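Local coordinates for EvdO2 (Micromonospora carbonacea, PDB 4XAB), which probably catalyses an oxidative cyclization in orthosomycin biosynthesis, as a metal-dependent oxygenase with a double-stranded beta-helix fold of the phytanoyl-CoA dioxygenase family, at residues 108-113 with 232-237; 142-147 with 206-211; 70-75 with 116-121; 148-153 with 225-230. All blocks are in the same frame, centred on the assembly; numbering follows the deposited sequence.

Contact 1 (108-113 with 232-237)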
loop_
_atom_site.group_PDB
_atom_site.type_symbol
_atom_site.label_atom_id
_atom_site.label_comp_id
_atom_site.label_asym_id
_atom_site.label_seq_id
_atom_site.Cartn_x
_atom_site.Cartn_y
_atom_site.Cartn_z
ATOM N N GLU A 108 -19.094 -4.482 7.989
ATOM C CA GLU A 108 -18.593 -5.787 7.563
ATOM C C GLU A 108 -17.091 -5.789 7.327
ATOM O O GLU A 108 -16.483 -6.845 7.185
ATOM C CB GLU A 108 -19.297 -6.228 6.281
ATOM C CG GLU A 108 -20.692 -6.757 6.497
ATOM C CD GLU A 108 -21.429 -7.005 5.197
ATOM O OE1 GLU A 108 -22.670 -6.873 5.187
ATOM O OE2 GLU A 108 -20.768 -7.330 4.189
ATOM N N LEU A 109 -16.492 -4.607 7.264
ATOM C CA LEU A 109 -15.086 -4.517 6.899
ATOM C C LEU A 109 -14.164 -4.636 8.095
ATOM O O LEU A 109 -14.321 -3.924 9.086
ATOM C CB LEU A 109 -14.808 -3.197 6.170
ATOM C CG LEU A 109 -15.663 -2.991 4.918
ATOM C CD1 LEU A 109 -15.479 -1.577 4.380
ATOM C CD2 LEU A 109 -15.285 -4.015 3.869
ATOM N N GLU A 110 -13.197 -5.541 7.988
ATOM C CA GLU A 110 -12.046 -5.534 8.875
ATOM C C GLU A 110 -10.998 -4.602 8.290
ATOM O O GLU A 110 -10.967 -4.390 7.080
ATOM C CB GLU A 110 -11.488 -6.942 9.046
ATOM C CG GLU A 110 -12.442 -7.855 9.792
ATOM C CD GLU A 110 -11.992 -9.297 9.796
ATOM O OE1 GLU A 110 -10.770 -9.543 9.873
ATOM O OE2 GLU A 110 -12.870 -10.181 9.714
ATOM N N PHE A 111 -10.144 -4.045 9.137
ATOM C CA PHE A 111 -9.181 -3.068 8.649
ATOM C C PHE A 111 -7.933 -2.980 9.503
ATOM O O PHE A 111 -7.921 -3.393 10.662
ATOM C CB PHE A 111 -9.839 -1.681 8.556
ATOM C CG PHE A 111 -10.564 -1.272 9.810
ATOM C CD1 PHE A 111 -11.929 -1.486 9.938
ATOM C CD2 PHE A 111 -9.882 -0.692 10.867
ATOM C CE1 PHE A 111 -12.598 -1.119 11.094
ATOM C CE2 PHE A 111 -10.547 -0.331 12.028
ATOM C CZ PHE A 111 -11.904 -0.541 12.138
ATOM N N TYR A 112 -6.879 -2.437 8.908
ATOM C CA TYR A 112 -5.690 -2.069 9.660
ATOM C C TYR A 112 -4.881 -1.048 8.867
ATOM O O TYR A 112 -5.109 -0.843 7.667
ATOM C CB TYR A 112 -4.836 -3.301 9.990
ATOM C CG TYR A 112 -4.326 -4.046 8.779
ATOM C CD1 TYR A 112 -5.078 -5.063 8.197
ATOM C CD2 TYR A 112 -3.088 -3.738 8.217
ATOM C CE1 TYR A 112 -4.619 -5.742 7.087
ATOM C CE2 TYR A 112 -2.620 -4.417 7.104
ATOM C CZ TYR A 112 -3.389 -5.419 6.551
ATOM O OH TYR A 112 -2.932 -6.095 5.448
ATOM N N GLY A 113 -3.930 -0.416 9.544
ATOM C CA GLY A 113 -3.104 0.613 8.936
ATOM C C GLY A 113 -1.716 0.092 8.629
ATOM O O GLY A 113 -1.302 -0.950 9.127
ATOM N N VAL A 232 -5.992 -0.786 4.838
ATOM C CA VAL A 232 -6.491 -1.998 4.216
ATOM C C VAL A 232 -7.878 -2.317 4.752
ATOM O O VAL A 232 -8.090 -2.277 5.944
ATOM C CB VAL A 232 -5.543 -3.165 4.487
ATOM C CG1 VAL A 232 -6.144 -4.463 3.977
ATOM C CG2 VAL A 232 -4.187 -2.866 3.852
ATOM N N PHE A 233 -8.822 -2.572 3.852
ATOM C CA PHE A 233 -10.191 -2.920 4.217
ATOM C C PHE A 233 -10.521 -4.243 3.560
ATOM O O PHE A 233 -10.258 -4.428 2.366
ATOM C CB PHE A 233 -11.184 -1.833 3.766
ATOM C CG PHE A 233 -11.022 -0.523 4.493
ATOM C CD1 PHE A 233 -10.257 0.510 3.950
ATOM C CD2 PHE A 233 -11.621 -0.325 5.727
ATOM C CE1 PHE A 233 -10.114 1.705 4.628
ATOM C CE2 PHE A 233 -11.475 0.871 6.409
ATOM C CZ PHE A 233 -10.711 1.890 5.853
ATOM N N MET A 234 -11.119 -5.155 4.315
ATOM C CA MET A 234 -11.348 -6.483 3.772
ATOM C C MET A 234 -12.540 -7.165 4.410
ATOM O O MET A 234 -12.943 -6.825 5.519
ATOM C CB MET A 234 -10.108 -7.338 3.969
ATOM C CG MET A 234 -9.819 -7.596 5.417
ATOM S SD MET A 234 -8.133 -8.180 5.613
ATOM C CE MET A 234 -8.028 -8.312 7.390
ATOM N N SER A 235 -13.081 -8.151 3.705
ATOM C CA SER A 235 -14.186 -8.942 4.233
ATOM C C SER A 235 -13.657 -9.990 5.190
ATOM O O SER A 235 -12.459 -10.284 5.204
ATOM C CB SER A 235 -14.933 -9.631 3.104
ATOM O OG SER A 235 -14.133 -10.682 2.588
ATOM N N ALA A 236 -14.558 -10.561 5.978
ATOM C CA ALA A 236 -14.266 -11.795 6.701
ATOM C C ALA A 236 -13.846 -12.880 5.708
ATOM O O ALA A 236 -14.232 -12.846 4.534
ATOM C CB ALA A 236 -15.482 -12.242 7.507
ATOM N N PRO A 237 -13.053 -13.856 6.173
ATOM C CA PRO A 237 -12.584 -14.903 5.264
ATOM C C PRO A 237 -13.669 -15.925 4.937
ATOM O O PRO A 237 -14.504 -16.224 5.785
ATOM C CB PRO A 237 -11.443 -15.559 6.053
ATOM C CG PRO A 237 -11.837 -15.392 7.472
ATOM C CD PRO A 237 -12.543 -14.043 7.545
HETATM O O HOH W 1 -17.213 -9.491 5.978
#
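Strands 110-113 and 232-234 run antiparallel, their axes 4.7 Å apart at closest approach and 167° apart in direction. Four backbone hydrogen bonds join them, in two reciprocal pairs, Glu110 with Met234 and Tyr112 with Val232; the straightest is Val232 N to Tyr112 O (3.0 Å, 178°). Between these pairs lies the non-hydrogen-bonded pair of Phe111 and Phe233, which puts both phenyl groups on the face opposite Glu110, Tyr112, Val232 and Met234. There Phe111 CB comes within 3.6 Å of Phe233 CD2, and helix 89-102 covers Phe233 and Leu109.

Glu110 can be traced outward along its own face. Its CB lies 4.0 Å from Met234 CG; the chain then runs extended, crossing the methionine obliquely. At its tip OE1 passes 3.9 Å from Met234 CE and is held in a salt bridge by Arg141, while OE2 approaches Ala236 CA at 3.7 Å.

On this same face the Tyr112 ring lies alongside Val232. CG takes the crowded position between backbone N and carbonyl carbon (chi1 61°), which swings the ring over its cross-strand neighbour. Val232 CB sits 3.9 Å from the ring centroid in a CH-pi contact, and Met234 CE lies near the ring plane at its edge. An alanine in place of Tyr112 would remove the ring and would probably leave Val232 without its aromatic cover and Met234 CE less well fixed. The side chain of Val232 lies about 8 Å from the nickel ion. Antiparallel strand pairing of this kind, with the metal held inside, is characteristic of the double-stranded beta-helix.

Contact 2 (142-147 with 206-211)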
loop_
_atom_site.group_PDB
_atom_site.type_symbol
_atom_site.label_atom_id
_atom_site.label_comp_id
_atom_site.label_asym_id
_atom_site.label_seq_id
_atom_site.Cartn_x
_atom_site.Cartn_y
_atom_site.Cartn_z
ATOM N N ARG A 142 -12.484 -10.664 0.101
ATOM C CA ARG A 142 -12.554 -9.518 -0.798
ATOM C C ARG A 142 -11.916 -8.337 -0.088
ATOM O O ARG A 142 -12.036 -8.190 1.123
ATOM C CB ARG A 142 -13.993 -9.212 -1.192
ATOM C CG ARG A 142 -14.666 -10.369 -1.893
ATOM C CD ARG A 142 -15.713 -9.905 -2.879
ATOM N NE ARG A 142 -16.894 -9.354 -2.223
ATOM C CZ ARG A 142 -17.305 -8.097 -2.355
ATOM N NH1 ARG A 142 -16.635 -7.249 -3.125
ATOM N NH2 ARG A 142 -18.400 -7.694 -1.725
ATOM N N GLY A 143 -11.225 -7.486 -0.820
ATOM C CA GLY A 143 -10.611 -6.375 -0.129
ATOM C C GLY A 143 -9.833 -5.452 -1.012
ATOM O O GLY A 143 -9.648 -5.695 -2.207
ATOM N N LEU A 144 -9.350 -4.383 -0.399
ATOM C CA LEU A 144 -8.563 -3.417 -1.139
ATOM C C LEU A 144 -7.663 -2.647 -0.190
ATOM O O LEU A 144 -7.766 -2.762 1.044
ATOM C CB LEU A 144 -9.481 -2.469 -1.928
ATOM C CG LEU A 144 -10.622 -1.730 -1.205
ATOM C CD1 LEU A 144 -10.112 -0.635 -0.272
ATOM C CD2 LEU A 144 -11.580 -1.108 -2.219
ATOM N N SER A 145 -6.780 -1.864 -0.787
ATOM C CA SER A 145 -5.866 -0.988 -0.066
ATOM C C SER A 145 -6.042 0.442 -0.556
ATOM O O SER A 145 -6.202 0.662 -1.746
ATOM C CB SER A 145 -4.412 -1.402 -0.288
ATOM O OG SER A 145 -4.176 -2.680 0.276
ATOM N N ILE A 146 -5.985 1.388 0.375
ATOM C CA ILE A 146 -6.023 2.821 0.072
ATOM C C ILE A 146 -4.707 3.423 0.550
ATOM O O ILE A 146 -4.438 3.510 1.758
ATOM C CB ILE A 146 -7.236 3.514 0.741
ATOM C CG1 ILE A 146 -8.538 2.892 0.248
ATOM C CG2 ILE A 146 -7.260 4.987 0.401
ATOM C CD1 ILE A 146 -9.796 3.379 0.993
ATOM N N TRP A 147 -3.880 3.781 -0.429
ATOM C CA TRP A 147 -2.516 4.264 -0.271
ATOM C C TRP A 147 -2.549 5.785 -0.345
ATOM O O TRP A 147 -2.635 6.325 -1.439
ATOM C CB TRP A 147 -1.660 3.662 -1.400
ATOM C CG TRP A 147 -0.143 3.776 -1.386
ATOM C CD1 TRP A 147 0.749 2.874 -0.859
ATOM C CD2 TRP A 147 0.652 4.783 -2.040
ATOM N NE1 TRP A 147 2.042 3.291 -1.100
ATOM C CE2 TRP A 147 2.010 4.454 -1.822
ATOM C CE3 TRP A 147 0.347 5.937 -2.768
ATOM C CZ2 TRP A 147 3.063 5.245 -2.306
ATOM C CZ3 TRP A 147 1.403 6.723 -3.251
ATOM C CH2 TRP A 147 2.737 6.369 -3.016
ATOM N N ALA A 206 -4.548 9.695 -3.217
ATOM C CA ALA A 206 -4.426 8.270 -2.907
ATOM C C ALA A 206 -4.640 7.435 -4.132
ATOM O O ALA A 206 -5.300 7.848 -5.084
ATOM C CB ALA A 206 -5.421 7.842 -1.821
ATOM N N VAL A 207 -4.084 6.227 -4.096
ATOM C CA VAL A 207 -4.459 5.221 -5.053
ATOM C C VAL A 207 -5.118 4.100 -4.266
ATOM O O VAL A 207 -4.780 3.839 -3.096
ATOM C CB VAL A 207 -3.257 4.689 -5.872
ATOM C CG1 VAL A 207 -2.785 5.750 -6.855
ATOM C CG2 VAL A 207 -2.133 4.286 -4.958
ATOM N N VAL A 208 -6.103 3.505 -4.906
ATOM C CA VAL A 208 -6.859 2.392 -4.324
ATOM C C VAL A 208 -6.685 1.168 -5.215
ATOM O O VAL A 208 -6.865 1.277 -6.417
ATOM C CB VAL A 208 -8.350 2.749 -4.222
ATOM C CG1 VAL A 208 -9.127 1.635 -3.523
ATOM C CG2 VAL A 208 -8.523 4.099 -3.498
ATOM N N HIS A 209 -6.344 0.002 -4.661
ATOM C CA HIS A 209 -6.277 -1.181 -5.521
ATOM C C HIS A 209 -6.765 -2.442 -4.845
ATOM O O HIS A 209 -6.614 -2.637 -3.634
ATOM C CB HIS A 209 -4.853 -1.436 -6.063
ATOM C CG HIS A 209 -3.809 -1.642 -5.008
ATOM N ND1 HIS A 209 -3.018 -0.613 -4.538
ATOM C CD2 HIS A 209 -3.396 -2.761 -4.363
ATOM C CE1 HIS A 209 -2.184 -1.086 -3.629
ATOM N NE2 HIS A 209 -2.386 -2.386 -3.511
ATOM N N ASP A 210 -7.335 -3.293 -5.679
ATOM C CA ASP A 210 -7.831 -4.609 -5.273
ATOM C C ASP A 210 -6.699 -5.525 -4.789
ATOM O O ASP A 210 -5.552 -5.377 -5.198
ATOM C CB ASP A 210 -8.571 -5.252 -6.447
ATOM C CG ASP A 210 -9.262 -6.552 -6.069
ATOM O OD1 ASP A 210 -8.686 -7.647 -6.273
ATOM O OD2 ASP A 210 -10.387 -6.472 -5.555
ATOM N N PHE A 211 -7.027 -6.474 -3.918
ATOM C CA PHE A 211 -6.052 -7.445 -3.450
ATOM C C PHE A 211 -5.367 -8.204 -4.590
ATOM O O PHE A 211 -4.262 -8.734 -4.410
ATOM C CB PHE A 211 -6.724 -8.453 -2.505
ATOM C CG PHE A 211 -6.911 -7.952 -1.100
ATOM C CD1 PHE A 211 -6.370 -6.749 -0.690
ATOM C CD2 PHE A 211 -7.640 -8.703 -0.188
ATOM C CE1 PHE A 211 -6.545 -6.298 0.614
ATOM C CE2 PHE A 211 -7.806 -8.263 1.116
ATOM C CZ PHE A 211 -7.262 -7.056 1.512
HETATM O O HOH W 2 -10.507 -8.492 -3.534
HETATM O O HOH W 3 -4.724 -4.268 -1.919
#
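Strands 143-147 and 206-210 are antiparallel, with axes 4.6 Å apart at closest approach and directions 169° apart, and five backbone hydrogen bonds join the two segments, the best aligned being Trp147 N to Val207 O (2.8 Å, 171°). They are neighbours in the curled sheet of the double-stranded beta-helix. Leu144, Ile146 and Val208 share one face: Val208 splits its methyls, CG1 meeting Leu144 CD2 at 3.9 Å and CG2 meeting Ile146 CG1 at the same separation, while helix 89-102 covers Leu144 and Ile146.

The other face carries Ser145, Trp147, Val207 and His209. Ser145 CB lies over one face of the His209 imidazole, 4.2 Å from its centroid. Both ring nitrogens have hydrogen-bond partners, ND1 the hydroxyl of Tyr162 and NE2 the carboxylate of the nickel ligand Asp131, so His209 acts as a second-shell residue that probably helps orient that ligand. A water bridges Ser145 OG and His209 O.

At the far end Phe211 lays its ring flat against the backbone of Gly143, whose CA stands 3.7 Å from the ring centroid in a CH-pi contact. Glycine suits this spot sterically: a beta carbon at Gly143 would fall 2.3 Å from Phe211 CE2.

Contact 3 (70-75 with 116-121)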
loop_
_atom_site.group_PDB
_atom_site.type_symbol
_atom_site.label_atom_id
_atom_site.label_comp_id
_atom_site.label_asym_id
_atom_site.label_seq_id
_atom_site.Cartn_x
_atom_site.Cartn_y
_atom_site.Cartn_z
ATOM N N PRO A 70 19.194 -3.613 2.793
ATOM C CA PRO A 70 18.227 -2.785 3.523
ATOM C C PRO A 70 16.780 -3.102 3.164
ATOM O O PRO A 70 16.474 -3.498 2.038
ATOM C CB PRO A 70 18.594 -1.354 3.107
ATOM C CG PRO A 70 19.402 -1.501 1.868
ATOM C CD PRO A 70 20.127 -2.804 1.998
ATOM N N LEU A 71 15.904 -2.948 4.146
ATOM C CA LEU A 71 14.479 -3.120 3.933
ATOM C C LEU A 71 13.828 -1.763 3.851
ATOM O O LEU A 71 14.314 -0.799 4.434
ATOM C CB LEU A 71 13.840 -3.918 5.063
ATOM C CG LEU A 71 14.340 -5.324 5.359
ATOM C CD1 LEU A 71 13.548 -5.893 6.524
ATOM C CD2 LEU A 71 14.212 -6.210 4.133
ATOM N N LEU A 72 12.714 -1.696 3.138
ATOM C CA LEU A 72 11.930 -0.477 3.093
ATOM C C LEU A 72 11.427 -0.165 4.496
ATOM O O LEU A 72 10.773 -1.000 5.108
ATOM C CB LEU A 72 10.760 -0.645 2.127
ATOM C CG LEU A 72 9.941 0.586 1.778
ATOM C CD1 LEU A 72 10.832 1.606 1.104
ATOM C CD2 LEU A 72 8.789 0.174 0.873
ATOM N N PRO A 73 11.746 1.024 5.019
ATOM C CA PRO A 73 11.247 1.381 6.352
ATOM C C PRO A 73 9.725 1.343 6.417
ATOM O O PRO A 73 9.046 2.023 5.644
ATOM C CB PRO A 73 11.769 2.812 6.551
ATOM C CG PRO A 73 12.974 2.875 5.691
ATOM C CD PRO A 73 12.658 2.052 4.483
ATOM N N GLN A 74 9.188 0.549 7.328
ATOM C CA GLN A 74 7.745 0.467 7.442
ATOM C C GLN A 74 7.302 0.040 8.823
ATOM O O GLN A 74 8.029 -0.636 9.551
ATOM C CB GLN A 74 7.174 -0.478 6.375
ATOM C CG GLN A 74 7.792 -1.848 6.304
ATOM C CD GLN A 74 7.658 -2.465 4.919
ATOM O OE1 GLN A 74 8.643 -2.898 4.322
ATOM N NE2 GLN A 74 6.435 -2.503 4.403
ATOM N N ILE A 75 6.103 0.474 9.183
ATOM C CA ILE A 75 5.502 0.137 10.462
ATOM C C ILE A 75 4.140 -0.501 10.230
ATOM O O ILE A 75 3.235 0.138 9.705
ATOM C CB ILE A 75 5.348 1.381 11.355
ATOM C CG1 ILE A 75 6.715 2.027 11.601
ATOM C CG2 ILE A 75 4.684 1.023 12.663
ATOM C CD1 ILE A 75 6.643 3.429 12.159
ATOM N N ILE A 116 4.600 3.627 5.627
ATOM C CA ILE A 116 5.767 3.414 4.790
ATOM C C ILE A 116 6.512 4.720 4.622
ATOM O O ILE A 116 5.902 5.758 4.365
ATOM C CB ILE A 116 5.382 2.881 3.392
ATOM C CG1 ILE A 116 4.643 1.551 3.501
ATOM C CG2 ILE A 116 6.626 2.757 2.497
ATOM C CD1 ILE A 116 3.901 1.195 2.232
ATOM N N LEU A 117 7.833 4.674 4.786
ATOM C CA LEU A 117 8.673 5.801 4.407
ATOM C C LEU A 117 9.774 5.302 3.473
ATOM O O LEU A 117 10.534 4.410 3.838
ATOM C CB LEU A 117 9.262 6.480 5.653
ATOM C CG LEU A 117 10.101 7.746 5.467
ATOM C CD1 LEU A 117 10.030 8.596 6.718
ATOM C CD2 LEU A 117 11.555 7.414 5.145
ATOM N N LYS A 118 9.828 5.861 2.264
ATOM C CA LYS A 118 10.914 5.600 1.323
ATOM C C LYS A 118 11.969 6.668 1.488
ATOM O O LYS A 118 11.738 7.817 1.112
ATOM C CB LYS A 118 10.432 5.606 -0.128
ATOM C CG LYS A 118 9.477 4.512 -0.494
ATOM C CD LYS A 118 9.199 4.548 -1.989
ATOM C CE LYS A 118 10.443 4.256 -2.806
ATOM N NZ LYS A 118 10.720 2.795 -2.865
ATOM N N PRO A 119 13.132 6.293 2.039
ATOM C CA PRO A 119 14.229 7.230 2.286
ATOM C C PRO A 119 14.688 7.894 0.998
ATOM O O PRO A 119 14.471 7.336 -0.076
ATOM C CB PRO A 119 15.339 6.338 2.862
ATOM C CG PRO A 119 14.662 5.096 3.294
ATOM C CD PRO A 119 13.477 4.915 2.421
ATOM N N PRO A 120 15.318 9.074 1.100
ATOM C CA PRO A 120 15.955 9.675 -0.073
ATOM C C PRO A 120 16.949 8.705 -0.695
ATOM O O PRO A 120 17.654 8.008 0.037
ATOM C CB PRO A 120 16.683 10.904 0.494
ATOM C CG PRO A 120 16.052 11.164 1.820
ATOM C CD PRO A 120 15.593 9.833 2.334
ATOM N N ARG A 121 16.968 8.647 -2.020
ATOM C CA ARG A 121 17.908 7.821 -2.774
ATOM C C ARG A 121 17.790 6.341 -2.463
ATOM O O ARG A 121 18.717 5.576 -2.715
ATOM C CB ARG A 121 19.335 8.298 -2.529
ATOM C CG ARG A 121 19.557 9.711 -3.024
ATOM C CD ARG A 121 19.243 9.804 -4.502
ATOM N NE ARG A 121 19.457 11.146 -5.037
ATOM C CZ ARG A 121 19.393 11.444 -6.330
ATOM N NH1 ARG A 121 19.122 10.491 -7.214
ATOM N NH2 ARG A 121 19.603 12.687 -6.739
#
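The tight part of this contact centres on Pro73 and Leu72. The carbonyl O of Pro73 accepts a nearly straight hydrogen bond from Leu117 N (3.0 Å, 170°), although the donor stands above the carbonyl plane. The pyrrolidine ring meanwhile leans on the carbonyl of the same Leu117, with Pro73 CD 3.2 Å from Leu117 O, and reaches Pro119 tip to tip, CD to CD at 3.6 Å. Tyr58, on strand 57-58, also touches Pro73, Leu117 and Pro119.

Leu72, though partly exposed, is packed as closely. CG anti to the backbone N (chi1 -171°) carries the branch to the other segment, where CD2 meets Ile116 CG2 at 3.7 Å and CD1 meets Lys118 CG at 3.6 Å. An alanine at Leu72 would lose both methyl contacts and would probably loosen the packing over Ile116 and the lysine stem.

Gln74 and Ile116 form a non-hydrogen-bonded antiparallel bridge, by which the short strand 74-76 pairs with strand 110-118 in the sheet of the double-stranded beta-helix. Packing is looser beside that bridge: Gln74 CB stays 4.3 Å from Ile116 CG1, and both residues are partly exposed. Towards Pro119, Leu72 CD1 likewise keeps a longer separation of 4.4 Å from the ring's CD.

Contact 4 (148-153 with 225-230)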
loop_
_atom_site.group_PDB
_atom_site.type_symbol
_atom_site.label_atom_id
_atom_site.label_comp_id
_atom_site.label_asym_id
_atom_site.label_seq_id
_atom_site.Cartn_x
_atom_site.Cartn_y
_atom_site.Cartn_z
ATOM N N THR A 148 -2.523 6.463 0.802
ATOM C CA THR A 148 -2.591 7.932 0.824
ATOM C C THR A 148 -1.182 8.476 0.940
ATOM O O THR A 148 -0.455 8.108 1.867
ATOM C CB THR A 148 -3.427 8.465 2.007
ATOM O OG1 THR A 148 -4.770 7.976 1.922
ATOM C CG2 THR A 148 -3.427 10.007 2.035
ATOM N N THR A 149 -0.781 9.343 0.020
ATOM C CA THR A 149 0.588 9.843 0.076
ATOM C C THR A 149 0.636 11.138 0.879
ATOM O O THR A 149 -0.303 11.934 0.849
ATOM C CB THR A 149 1.173 10.055 -1.334
ATOM O OG1 THR A 149 2.553 10.413 -1.235
ATOM C CG2 THR A 149 0.404 11.145 -2.111
ATOM N N LEU A 150 1.722 11.325 1.626
ATOM C CA LEU A 150 1.934 12.550 2.395
ATOM C C LEU A 150 2.775 13.538 1.605
ATOM O O LEU A 150 2.923 14.701 1.993
ATOM C CB LEU A 150 2.632 12.251 3.729
ATOM C CG LEU A 150 2.009 11.227 4.668
ATOM C CD1 LEU A 150 2.624 11.347 6.070
ATOM C CD2 LEU A 150 0.496 11.373 4.706
ATOM N N ASP A 151 3.336 13.054 0.500
ATOM C CA ASP A 151 4.286 13.809 -0.305
ATOM C C ASP A 151 3.883 13.718 -1.762
ATOM O O ASP A 151 3.089 12.844 -2.119
ATOM C CB ASP A 151 5.700 13.250 -0.124
ATOM C CG ASP A 151 6.166 13.314 1.312
ATOM O OD1 ASP A 151 6.380 14.435 1.805
ATOM O OD2 ASP A 151 6.301 12.253 1.956
ATOM N N GLU A 152 4.423 14.598 -2.606
ATOM C CA GLU A 152 4.320 14.353 -4.039
ATOM C C GLU A 152 4.826 12.939 -4.328
ATOM O O GLU A 152 5.864 12.525 -3.801
ATOM C CB GLU A 152 5.121 15.371 -4.864
ATOM C CG GLU A 152 4.976 15.113 -6.365
ATOM C CD GLU A 152 5.672 16.140 -7.240
ATOM O OE1 GLU A 152 6.645 16.773 -6.780
ATOM O OE2 GLU A 152 5.245 16.301 -8.405
ATOM N N ALA A 153 4.093 12.204 -5.153
ATOM C CA ALA A 153 4.533 10.897 -5.598
ATOM C C ALA A 153 4.677 10.910 -7.110
ATOM O O ALA A 153 3.712 11.147 -7.829
ATOM C CB ALA A 153 3.564 9.827 -5.167
ATOM N N PRO A 225 12.435 12.231 1.376
ATOM C CA PRO A 225 11.693 11.022 1.753
ATOM C C PRO A 225 10.291 11.071 1.174
ATOM O O PRO A 225 9.759 12.158 0.952
ATOM C CB PRO A 225 11.658 11.074 3.289
ATOM C CG PRO A 225 12.563 12.223 3.681
ATOM C CD PRO A 225 12.605 13.145 2.514
ATOM N N ARG A 226 9.709 9.907 0.912
ATOM C CA ARG A 226 8.363 9.827 0.387
ATOM C C ARG A 226 7.551 8.914 1.279
ATOM O O ARG A 226 7.890 7.740 1.438
ATOM C CB ARG A 226 8.373 9.309 -1.045
ATOM C CG ARG A 226 9.348 10.058 -1.922
ATOM C CD ARG A 226 8.793 11.423 -2.290
ATOM N NE ARG A 226 9.840 12.248 -2.866
ATOM C CZ ARG A 226 9.616 13.331 -3.597
ATOM N NH1 ARG A 226 8.371 13.713 -3.846
ATOM N NH2 ARG A 226 10.635 14.024 -4.079
ATOM N N ARG A 227 6.499 9.466 1.869
ATOM C CA ARG A 227 5.723 8.767 2.893
ATOM C C ARG A 227 4.323 8.421 2.422
ATOM O O ARG A 227 3.673 9.202 1.735
ATOM C CB ARG A 227 5.648 9.625 4.158
ATOM C CG ARG A 227 7.023 9.954 4.731
ATOM C CD ARG A 227 6.998 11.215 5.584
ATOM N NE ARG A 227 6.790 12.434 4.802
ATOM C CZ ARG A 227 6.797 13.658 5.330
ATOM N NH1 ARG A 227 6.996 13.813 6.634
ATOM N NH2 ARG A 227 6.602 14.725 4.561
ATOM N N ALA A 228 3.855 7.236 2.797
ATOM C CA ALA A 228 2.499 6.828 2.463
ATOM C C ALA A 228 1.857 6.236 3.696
ATOM O O ALA A 228 2.530 5.616 4.521
ATOM C CB ALA A 228 2.496 5.815 1.313
ATOM N N TYR A 229 0.555 6.451 3.833
ATOM C CA TYR A 229 -0.220 5.841 4.896
ATOM C C TYR A 229 -1.248 4.956 4.217
ATOM O O TYR A 229 -2.050 5.429 3.410
ATOM C CB TYR A 229 -0.888 6.891 5.777
ATOM C CG TYR A 229 -1.807 6.331 6.839
ATOM C CD1 TYR A 229 -1.319 5.500 7.840
ATOM C CD2 TYR A 229 -3.157 6.655 6.860
ATOM C CE1 TYR A 229 -2.150 4.997 8.820
ATOM C CE2 TYR A 229 -3.998 6.158 7.842
ATOM C CZ TYR A 229 -3.489 5.333 8.818
ATOM O OH TYR A 229 -4.312 4.829 9.798
ATOM N N VAL A 230 -1.193 3.667 4.515
ATOM C CA VAL A 230 -2.006 2.702 3.797
ATOM C C VAL A 230 -3.080 2.162 4.723
ATOM O O VAL A 230 -2.791 1.747 5.843
ATOM C CB VAL A 230 -1.155 1.524 3.250
ATOM C CG1 VAL A 230 -2.027 0.584 2.448
ATOM C CG2 VAL A 230 -0.006 2.042 2.385
HETATM O O HOH W 4 -4.877 5.642 3.435
HETATM O O HOH W 5 8.726 15.506 -6.023
#
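Asp151 OD2 is gripped by two donors of a single residue: the backbone N of Arg227 at 2.8 Å and the NE of its side chain at 2.9 Å. They use different lone pairs, the amide the anti one and NE the syn one. The second oxygen, OD1, takes Arg227 NH2 at 2.8 Å, also on its syn lone pair, completing a side-on, two-nitrogen salt bridge. The planes of carboxylate and guanidinium differ by only 11°, and the NE bond is almost straight at 177°. A bend at chi3 (-70°) turns NE and NH2 toward Asp151, so that OD2 can take both NE and the backbone N of Arg227. Three hydrogen bonds to one residue should restrain rotation of the carboxylate and probably favour its ionised form.

Within the turn Thr149 OG1 donates to Asp151 O at 2.6 Å; across to the strand, Leu150 N donates to Arg227 O at 2.9 Å, while the leucine side chain crosses that of Arg227 at about a right angle. Farther out, Arg226 NH1 reaches Glu152 O at 2.8 Å, and a water links the same nitrogen to Glu152 OE1.

Within the sheet proper, Thr148 and Tyr229 form a hydrogen-bonded antiparallel pair, with Tyr229 N 2.8 Å from Thr148 O. A water joins Thr148 OG1 to Tyr229 O; that hydroxyl is also hydrogen-bonded to His90. Helix 32-45 packs on Leu150, Arg227 and Tyr229. The salt bridge extends the pairing of strands 139-149 and 226-234, neighbours in the double-stranded beta-helix, into the turn that follows strand 139-149.

Strand 226-234 has strand 110-118 on one side and strand 139-149 on the other, and its two ends serve contacts 1 and 4, whose centres are about 22 Å apart. Contact 1 adjoins contact 2 through a probable hydrogen bond from Leu144 N to Phe233 O (2.9 Å). Contacts 3 and 4 meet similarly, Lys118 N lying 2.8 Å from Arg226 O. Trp147 of contact 2 packs on Ala228 and Val230 of contact 4. The nickel ion, held by His129, Asp131 and His215, lies about 4 Å from the side chain of His209 in contact 2, about 8 Å from those of Val232 and Ile116 in contacts 1 and 3, and about 11 Å from the side chain of Ala228 in contact 4.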